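Local coordinates for probable sulfate-binding lipoprotein SubI (Mycobacterium tuberculosis, PDB 6DDN) that probably binds sulfate outside the membrane and hands it on for uptake, as a lipoprotein of the prokaryotic sulfate-binding protein family, at residues F109-D114 with S177-L182; T258-N263 with L319-D324; P170-S175 with K212-S217. All blocks are in the same frame, centred on the assembly; numbering follows the deposited sequence.

How the contacts relate
Contact 1 is buried near the centre of the chain, while contacts 2 and 3 lie farther out and are each partly buried. Contacts 1 and 3 share one sulfate ion and interleave along the chain: residues 170-175 run up to helix 177-190, which supplies half of contact 1. Contact 2 adjoins contact 1 from the sheet, where Asn263 ND2 lies 3.0 Å from Ser110 O in a probable hydrogen bond. Contacts 2 and 3 do not touch, their nearest atoms being about 10 Å apart. The chemistry follows place: an indole N-H and a water bridge in contact 1, paired strands and apolar side chains in contact 2, loop carbonyls and a serine hydroxyl in contact 3.

Contact 1 of 3, residues F109-D114 with S177-L182; sequences FSVEPD and SAKWNL. With SO4 (sulfate ion), chain C.
At the sulfate site, Ser110 meets the first turn of helix 177-190, and the indole of Trp180 carries most of that meeting through its N-H. Trp180 NE1 donates to Ser110 O over 3.1 Å; the oxygen lies in the ring plane, yet the N-H reaches it from above the carbonyl plane, 63° out. A second, weak branch of the same N-H goes to Ser110 OG, at an N-H...O angle of 129°. With chi1 at 171°, opposite its own amide nitrogen, that hydroxyl is directed at the helix, and it also bonds to Tyr236 OH. Val111 fills in beside the indole, its CG1 standing 3.5 Å from Trp180 CE2. As in sulfate-binding proteins of this family, a helix start faces the anion: Ser177 N donates to sulfate O4 at 2.8 Å. Ser175 OG, Gly218 N, Tyr236 OH and Ala60 N also bond to it. The helix start would probably favour the negative charge. Farther along, Lys179 extends its chain past Val111, CD lying 4.3 Å from Val111 CG2. Its NZ stays 4.3 Å from Asp114 OD1, beyond a salt bridge, and one water spans the gap, accepting from Lys179 NZ at 2.6 Å and donating to Asp114 OD2. That carboxylate is held besides by Ser91 OG and by a salt bridge to Arg117.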
# COMPACT_ATOMS: atom_id res chain seq x y z
N PHE A 109 -4.94 -0.87 6.22
CA PHE A 109 -4.84 -1.90 5.20
C PHE A 109 -4.34 -1.31 3.89
O PHE A 109 -4.29 -0.10 3.69
CB PHE A 109 -6.19 -2.60 5.01
CG PHE A 109 -6.59 -3.45 6.18
CD1 PHE A 109 -5.63 -4.12 6.92
CD2 PHE A 109 -7.92 -3.57 6.55
CE1 PHE A 109 -5.98 -4.90 8.00
CE2 PHE A 109 -8.28 -4.35 7.64
CZ PHE A 109 -7.31 -5.01 8.36
N SER A 110 -3.93 -2.21 2.99
CA SER A 110 -3.37 -1.78 1.71
C SER A 110 -4.41 -1.10 0.84
O SER A 110 -4.11 -0.09 0.19
CB SER A 110 -2.77 -2.99 0.98
OG SER A 110 -2.41 -2.65 -0.35
N VAL A 111 -5.63 -1.62 0.82
CA VAL A 111 -6.66 -1.15 -0.09
C VAL A 111 -7.96 -0.94 0.68
O VAL A 111 -8.23 -1.61 1.69
CB VAL A 111 -6.88 -2.12 -1.27
CG1 VAL A 111 -5.63 -2.19 -2.14
CG2 VAL A 111 -7.22 -3.51 -0.74
N GLU A 112 -8.78 -0.01 0.19
CA GLU A 112 -10.06 0.28 0.83
C GLU A 112 -10.98 -0.94 0.95
O GLU A 112 -11.66 -1.05 1.99
CB GLU A 112 -10.77 1.41 0.08
CG GLU A 112 -12.13 1.79 0.64
CD GLU A 112 -13.27 1.01 0.00
OE1 GLU A 112 -14.36 0.95 0.61
OE2 GLU A 112 -13.06 0.44 -1.09
N PRO A 113 -11.09 -1.84 -0.04
CA PRO A 113 -11.93 -3.04 0.16
C PRO A 113 -11.67 -3.78 1.46
O PRO A 113 -12.61 -4.30 2.07
CB PRO A 113 -11.57 -3.91 -1.05
CG PRO A 113 -11.18 -2.94 -2.10
CD PRO A 113 -10.62 -1.73 -1.43
N ASP A 114 -10.41 -3.83 1.91
CA ASP A 114 -10.10 -4.49 3.16
C ASP A 114 -10.65 -3.74 4.37
O ASP A 114 -10.72 -4.32 5.46
CB ASP A 114 -8.59 -4.68 3.28
CG ASP A 114 -8.03 -5.64 2.25
OD1 ASP A 114 -8.75 -6.60 1.89
OD2 ASP A 114 -6.89 -5.44 1.80
N SER A 177 -1.29 -5.28 -2.19
CA SER A 177 -0.17 -4.95 -3.06
C SER A 177 -0.35 -5.57 -4.44
O SER A 177 -0.08 -4.93 -5.46
CB SER A 177 1.14 -5.42 -2.42
OG SER A 177 2.22 -5.38 -3.34
N ALA A 178 -0.82 -6.82 -4.48
CA ALA A 178 -1.08 -7.47 -5.76
C ALA A 178 -2.14 -6.74 -6.57
O ALA A 178 -2.14 -6.82 -7.80
CB ALA A 178 -1.52 -8.92 -5.52
N LYS A 179 -3.04 -6.02 -5.90
CA LYS A 179 -4.10 -5.32 -6.62
C LYS A 179 -3.61 -4.00 -7.20
O LYS A 179 -3.92 -3.67 -8.35
CB LYS A 179 -5.30 -5.09 -5.70
CG LYS A 179 -6.01 -6.38 -5.31
CD LYS A 179 -6.78 -6.23 -4.01
CE LYS A 179 -7.50 -7.51 -3.64
NZ LYS A 179 -8.14 -7.41 -2.30
N TRP A 180 -2.85 -3.22 -6.42
CA TRP A 180 -2.17 -2.06 -7.00
C TRP A 180 -1.28 -2.47 -8.16
O TRP A 180 -1.28 -1.83 -9.22
CB TRP A 180 -1.34 -1.34 -5.94
CG TRP A 180 -2.09 -0.85 -4.73
CD1 TRP A 180 -1.91 -1.26 -3.44
CD2 TRP A 180 -3.12 0.15 -4.69
NE1 TRP A 180 -2.76 -0.59 -2.60
CE2 TRP A 180 -3.51 0.28 -3.35
CE3 TRP A 180 -3.74 0.94 -5.66
CZ2 TRP A 180 -4.51 1.18 -2.95
CZ3 TRP A 180 -4.73 1.82 -5.26
CH2 TRP A 180 -5.10 1.93 -3.92
N ASN A 181 -0.53 -3.56 -7.99
CA ASN A 181 0.45 -3.99 -8.98
C ASN A 181 -0.18 -4.38 -10.30
O ASN A 181 0.50 -4.38 -11.33
CB ASN A 181 1.27 -5.17 -8.44
CG ASN A 181 2.23 -4.76 -7.34
OD1 ASN A 181 2.29 -3.60 -6.95
ND2 ASN A 181 3.00 -5.73 -6.85
N LEU A 182 -1.46 -4.75 -10.31
CA LEU A 182 -2.16 -5.07 -11.54
C LEU A 182 -3.06 -3.94 -12.03
O LEU A 182 -3.34 -3.87 -13.23
CB LEU A 182 -2.99 -6.35 -11.38
CG LEU A 182 -2.20 -7.60 -10.98
CD1 LEU A 182 -3.03 -8.85 -11.18
CD2 LEU A 182 -0.89 -7.68 -11.76
S SO4 C . 0.09 -6.24 1.26
O1 SO4 C . -0.29 -6.47 2.65
O2 SO4 C . 1.17 -5.25 1.21
O3 SO4 C . 0.56 -7.49 0.66
O4 SO4 C . -1.06 -5.75 0.51
O HOH W 1 -6.43 -6.90 -0.35

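Contact 2 of 3, residues T258-N263 with L319-D324. With SO4 (sulfate ion), chain H.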
# COMPACT_ATOMS: atom_id res chain seq x y z
N THR A 258 1.86 5.27 -13.79
CA THR A 258 1.76 4.44 -12.60
C THR A 258 0.44 4.75 -11.90
O THR A 258 -0.29 5.67 -12.29
CB THR A 258 2.94 4.66 -11.65
OG1 THR A 258 2.96 3.62 -10.66
CG2 THR A 258 2.84 6.01 -10.97
N PHE A 259 0.14 3.97 -10.87
CA PHE A 259 -1.11 4.07 -10.14
C PHE A 259 -0.89 4.71 -8.78
O PHE A 259 0.14 4.48 -8.13
CB PHE A 259 -1.77 2.70 -9.97
CG PHE A 259 -3.26 2.75 -9.94
CD1 PHE A 259 -3.99 2.74 -11.13
CD2 PHE A 259 -3.95 2.82 -8.74
CE1 PHE A 259 -5.36 2.79 -11.11
CE2 PHE A 259 -5.33 2.87 -8.72
CZ PHE A 259 -6.04 2.86 -9.91
N LYS A 260 -1.87 5.50 -8.34
CA LYS A 260 -1.80 6.16 -7.04
C LYS A 260 -2.27 5.20 -5.96
O LYS A 260 -3.43 4.78 -5.95
CB LYS A 260 -2.65 7.43 -7.04
CG LYS A 260 -2.56 8.23 -5.75
CD LYS A 260 -3.79 9.10 -5.57
CE LYS A 260 -3.51 10.27 -4.64
NZ LYS A 260 -4.65 11.23 -4.59
N ILE A 261 -1.36 4.85 -5.05
CA ILE A 261 -1.68 3.96 -3.94
C ILE A 261 -2.19 4.80 -2.78
O ILE A 261 -1.56 5.78 -2.38
CB ILE A 261 -0.44 3.14 -3.53
CG1 ILE A 261 0.04 2.29 -4.71
CG2 ILE A 261 -0.75 2.28 -2.31
CD1 ILE A 261 1.16 1.33 -4.35
N GLU A 262 -3.34 4.41 -2.23
CA GLU A 262 -3.95 5.09 -1.10
C GLU A 262 -4.25 4.06 -0.02
O GLU A 262 -5.08 3.16 -0.24
CB GLU A 262 -5.23 5.83 -1.51
CG GLU A 262 -5.04 6.85 -2.61
CD GLU A 262 -6.27 7.70 -2.84
OE1 GLU A 262 -6.25 8.90 -2.49
OE2 GLU A 262 -7.27 7.16 -3.37
N ASN A 263 -3.59 4.18 1.13
CA ASN A 263 -3.68 3.18 2.17
C ASN A 263 -4.63 3.65 3.27
O ASN A 263 -4.29 4.59 4.00
CB ASN A 263 -2.30 2.89 2.76
CG ASN A 263 -1.31 2.45 1.70
OD1 ASN A 263 -0.29 3.11 1.47
ND2 ASN A 263 -1.60 1.34 1.03
N LEU A 319 -0.45 9.80 -13.30
CA LEU A 319 -0.82 9.18 -12.02
C LEU A 319 -2.28 8.74 -12.12
O LEU A 319 -3.20 9.55 -11.99
CB LEU A 319 -0.61 10.15 -10.87
CG LEU A 319 -0.77 9.55 -9.47
CD1 LEU A 319 0.25 8.45 -9.24
CD2 LEU A 319 -0.67 10.62 -8.39
N TRP A 320 -2.48 7.44 -12.34
CA TRP A 320 -3.82 6.88 -12.38
C TRP A 320 -4.34 6.68 -10.97
O TRP A 320 -3.61 6.26 -10.07
CB TRP A 320 -3.82 5.56 -13.14
CG TRP A 320 -3.51 5.69 -14.60
CD1 TRP A 320 -2.39 5.27 -15.24
CD2 TRP A 320 -4.35 6.28 -15.60
NE1 TRP A 320 -2.47 5.56 -16.58
CE2 TRP A 320 -3.66 6.18 -16.83
CE3 TRP A 320 -5.61 6.88 -15.58
CZ2 TRP A 320 -4.19 6.67 -18.02
CZ3 TRP A 320 -6.14 7.36 -16.77
CH2 TRP A 320 -5.43 7.25 -17.97
N THR A 321 -5.63 6.98 -10.77
CA THR A 321 -6.28 6.81 -9.48
C THR A 321 -7.47 5.88 -9.62
O THR A 321 -8.00 5.66 -10.71
CB THR A 321 -6.75 8.16 -8.91
OG1 THR A 321 -7.81 8.68 -9.72
CG2 THR A 321 -5.60 9.16 -8.90
N ILE A 322 -7.89 5.32 -8.48
CA ILE A 322 -9.06 4.43 -8.47
C ILE A 322 -10.30 5.18 -8.93
O ILE A 322 -11.23 4.57 -9.48
CB ILE A 322 -9.25 3.80 -7.08
CG1 ILE A 322 -9.87 2.41 -7.19
CG2 ILE A 322 -10.11 4.69 -6.18
CD1 ILE A 322 -8.94 1.38 -7.79
N ALA A 323 -10.33 6.50 -8.75
CA ALA A 323 -11.47 7.28 -9.22
C ALA A 323 -11.49 7.36 -10.75
O ALA A 323 -12.57 7.49 -11.34
CB ALA A 323 -11.43 8.69 -8.62
N ASP A 324 -10.32 7.30 -11.39
CA ASP A 324 -10.28 7.29 -12.85
C ASP A 324 -10.99 6.06 -13.40
O ASP A 324 -11.57 6.13 -14.49
CB ASP A 324 -8.83 7.32 -13.33
CG ASP A 324 -8.06 8.52 -12.82
OD1 ASP A 324 -8.42 9.04 -11.74
OD2 ASP A 324 -7.10 8.95 -13.49
S SO4 H . -1.35 13.23 -13.47
O1 SO4 H . -1.88 13.65 -12.17
O2 SO4 H . 0.10 13.46 -13.49
O3 SO4 H . -1.63 11.81 -13.68
O4 SO4 H . -1.99 14.01 -14.53
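Thr258 and Phe259 pair with Leu319 and Trp320 as neighbouring parallel strands, and two backbone bonds fix the register. Trp320 N donates to Thr258 O at 2.8 Å, with an N-H...O angle of 165°, and Lys260 N donates to Trp320 O at 2.6 Å. Phe259, whose chi1 of -148° is well off a staggered value, carries its ring along the neighbouring strand and can be traced outward. Phe259 CB is 4.0 Å from Trp320 O; Trp320 O then lies over one face of the ring, 3.5 Å from Phe259 CG and offset toward the rim. On one flank Phe259 CD1 rests 3.5 Å from Trp320 CB, the two side chains crossing at about a right angle, and CE1 continues along Trp320 CB. On the other, CD2 stays near Trp320 O and CE2 faces Ile322 N. At the tip, Phe259 CZ lies 3.4 Å from Thr321 C, and the methyl CD1 of Ile322 closes on Phe259 CZ at 3.9 Å. The other sheet face has Leu319 CD1 beside Thr258 CG2. Leu319 CG also packs 3.7 Å from Lys260 CB, while the lysine continues extended past Thr321 CG2 to a salt bridge between its NZ and Glu262. Trp320 NE1 is taken by Gln257 OE1 and Thr258 OG1 by Val142 O. In the fold, strand 257-267 holds strand 318-320 in parallel and strand 138-147 antiparallel; Phe259, Trp320 and Ile322 pack on helix 177-190, whereas Thr258 and Leu319 share Val141 of strand 138-147.

Contact 3 of 3, residues P170-S175 with K212-S217; sequences PSPLSS and KLRPGS. With SO4 (sulfate ion), chain C.
Two irregular loops approach closely at two places, Pro170 CA lying 4.6 Å from Pro215 CA and Ser175 CA 4.9 Å from Ser217 CA. At the first of these Ser171 N donates to Pro215 O at 2.9 Å, almost straight on to the carbonyl (C=O...N angle 173°), although the N-H itself is bent to 139°. A side chain supplies the second bond. Ser174 has its hydroxyl turned between its own N and carbonyl carbon (chi1 51°), which sets OG 2.7 Å from Gly216 O, in the carbonyl plane and on a lone pair; the hydroxyl is the donor. Ser175 presses on the same carbonyl from its CB, 3.3 Å from Gly216 O. At the other end the prolines pack together, Pro215 CG lying 3.7 Å from Pro170 CA. Arg214, its chain bent at chi2 and chi3, folds back along Ser171 and lays its guanidinium against Pro172: Pro172 CD sits over one face, 3.4 Å from Arg214 CZ. Arg214 itself is exposed to solvent, so the proline covers one face of a cation at the surface. Toward the sulfate, Ser175 OG donates to O3 in a bond modelled so short that its length is doubtful, and the same hydroxyl caps Ala178 N. Ser217 is the N-cap of helix 218-227, its OG accepting from Glu220 N. Ser177 N and Gly218 N both donate to this sulfate, so the loops bring the starts of helices 177-190 and 218-227 to one anion, where each would probably lend some positive polarisation. Pro170 is wedged between these helices, against Ser177, Ala178 and Asn181 of the first and Ala221 of the second.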
# COMPACT_ATOMS: atom_id res chain seq x y z
N PRO A 170 2.74 -10.24 -5.69
CA PRO A 170 1.99 -11.17 -4.83
C PRO A 170 0.64 -11.59 -5.40
O PRO A 170 0.30 -11.25 -6.54
CB PRO A 170 1.82 -10.37 -3.53
CG PRO A 170 1.89 -8.96 -3.95
CD PRO A 170 2.87 -8.91 -5.08
N SER A 171 -0.12 -12.34 -4.61
CA SER A 171 -1.41 -12.91 -4.99
C SER A 171 -2.54 -11.96 -4.61
O SER A 171 -2.57 -11.46 -3.48
CB SER A 171 -1.62 -14.26 -4.30
OG SER A 171 -2.77 -14.91 -4.80
N PRO A 172 -3.49 -11.69 -5.51
CA PRO A 172 -4.59 -10.78 -5.17
C PRO A 172 -5.58 -11.38 -4.19
O PRO A 172 -6.49 -10.66 -3.74
CB PRO A 172 -5.26 -10.51 -6.53
CG PRO A 172 -4.33 -11.08 -7.57
CD PRO A 172 -3.59 -12.19 -6.89
N LEU A 173 -5.45 -12.66 -3.85
CA LEU A 173 -6.36 -13.27 -2.89
C LEU A 173 -6.05 -12.80 -1.47
O LEU A 173 -6.97 -12.63 -0.66
CB LEU A 173 -6.28 -14.79 -2.98
CG LEU A 173 -6.76 -15.45 -4.27
CD1 LEU A 173 -7.29 -16.85 -3.96
CD2 LEU A 173 -7.83 -14.62 -4.95
N SER A 174 -4.77 -12.61 -1.16
CA SER A 174 -4.35 -12.25 0.18
C SER A 174 -3.73 -10.87 0.29
O SER A 174 -3.70 -10.31 1.39
CB SER A 174 -3.35 -13.28 0.71
OG SER A 174 -2.31 -13.50 -0.23
N SER A 175 -3.25 -10.31 -0.81
CA SER A 175 -2.50 -9.06 -0.79
C SER A 175 -3.27 -7.95 -1.50
O SER A 175 -3.89 -8.18 -2.54
CB SER A 175 -1.13 -9.23 -1.46
OG SER A 175 -0.44 -8.00 -1.52
N LYS A 212 5.17 -16.50 -12.19
CA LYS A 212 5.02 -17.88 -11.75
C LYS A 212 4.94 -18.00 -10.24
O LYS A 212 4.14 -18.80 -9.73
CB LYS A 212 6.19 -18.74 -12.27
CG LYS A 212 6.10 -20.20 -11.87
CD LYS A 212 4.83 -20.85 -12.40
CE LYS A 212 4.99 -22.35 -12.51
NZ LYS A 212 5.55 -22.93 -11.26
N LEU A 213 5.73 -17.23 -9.50
CA LEU A 213 5.65 -17.21 -8.05
C LEU A 213 4.43 -16.41 -7.61
O LEU A 213 4.07 -15.40 -8.22
CB LEU A 213 6.92 -16.62 -7.45
CG LEU A 213 8.22 -17.36 -7.76
CD1 LEU A 213 9.40 -16.68 -7.08
CD2 LEU A 213 8.12 -18.81 -7.32
N ARG A 214 3.79 -16.87 -6.54
CA ARG A 214 2.59 -16.23 -5.99
C ARG A 214 2.77 -16.01 -4.50
O ARG A 214 2.13 -16.69 -3.68
CB ARG A 214 1.35 -17.08 -6.28
CG ARG A 214 0.57 -16.72 -7.55
CD ARG A 214 0.03 -15.29 -7.56
NE ARG A 214 -1.24 -15.21 -8.28
CZ ARG A 214 -1.67 -14.15 -8.95
NH1 ARG A 214 -0.93 -13.05 -9.00
NH2 ARG A 214 -2.84 -14.18 -9.57
N PRO A 215 3.64 -15.08 -4.10
CA PRO A 215 3.80 -14.80 -2.67
C PRO A 215 2.54 -14.19 -2.07
O PRO A 215 1.74 -13.56 -2.76
CB PRO A 215 4.98 -13.82 -2.63
CG PRO A 215 4.99 -13.19 -3.98
CD PRO A 215 4.53 -14.25 -4.93
N GLY A 216 2.39 -14.38 -0.76
CA GLY A 216 1.16 -13.98 -0.09
C GLY A 216 1.01 -12.49 0.12
O GLY A 216 -0.12 -11.98 0.16
N SER A 217 2.12 -11.76 0.25
CA SER A 217 2.05 -10.34 0.56
C SER A 217 3.20 -9.62 -0.12
O SER A 217 4.15 -10.23 -0.60
CB SER A 217 2.07 -10.10 2.07
OG SER A 217 3.31 -10.50 2.64
S SO4 C . 0.09 -6.24 1.26
O1 SO4 C . -0.29 -6.47 2.65
O2 SO4 C . 1.17 -5.25 1.21
O3 SO4 C . 0.56 -7.49 0.66
O4 SO4 C . -1.06 -5.75 0.51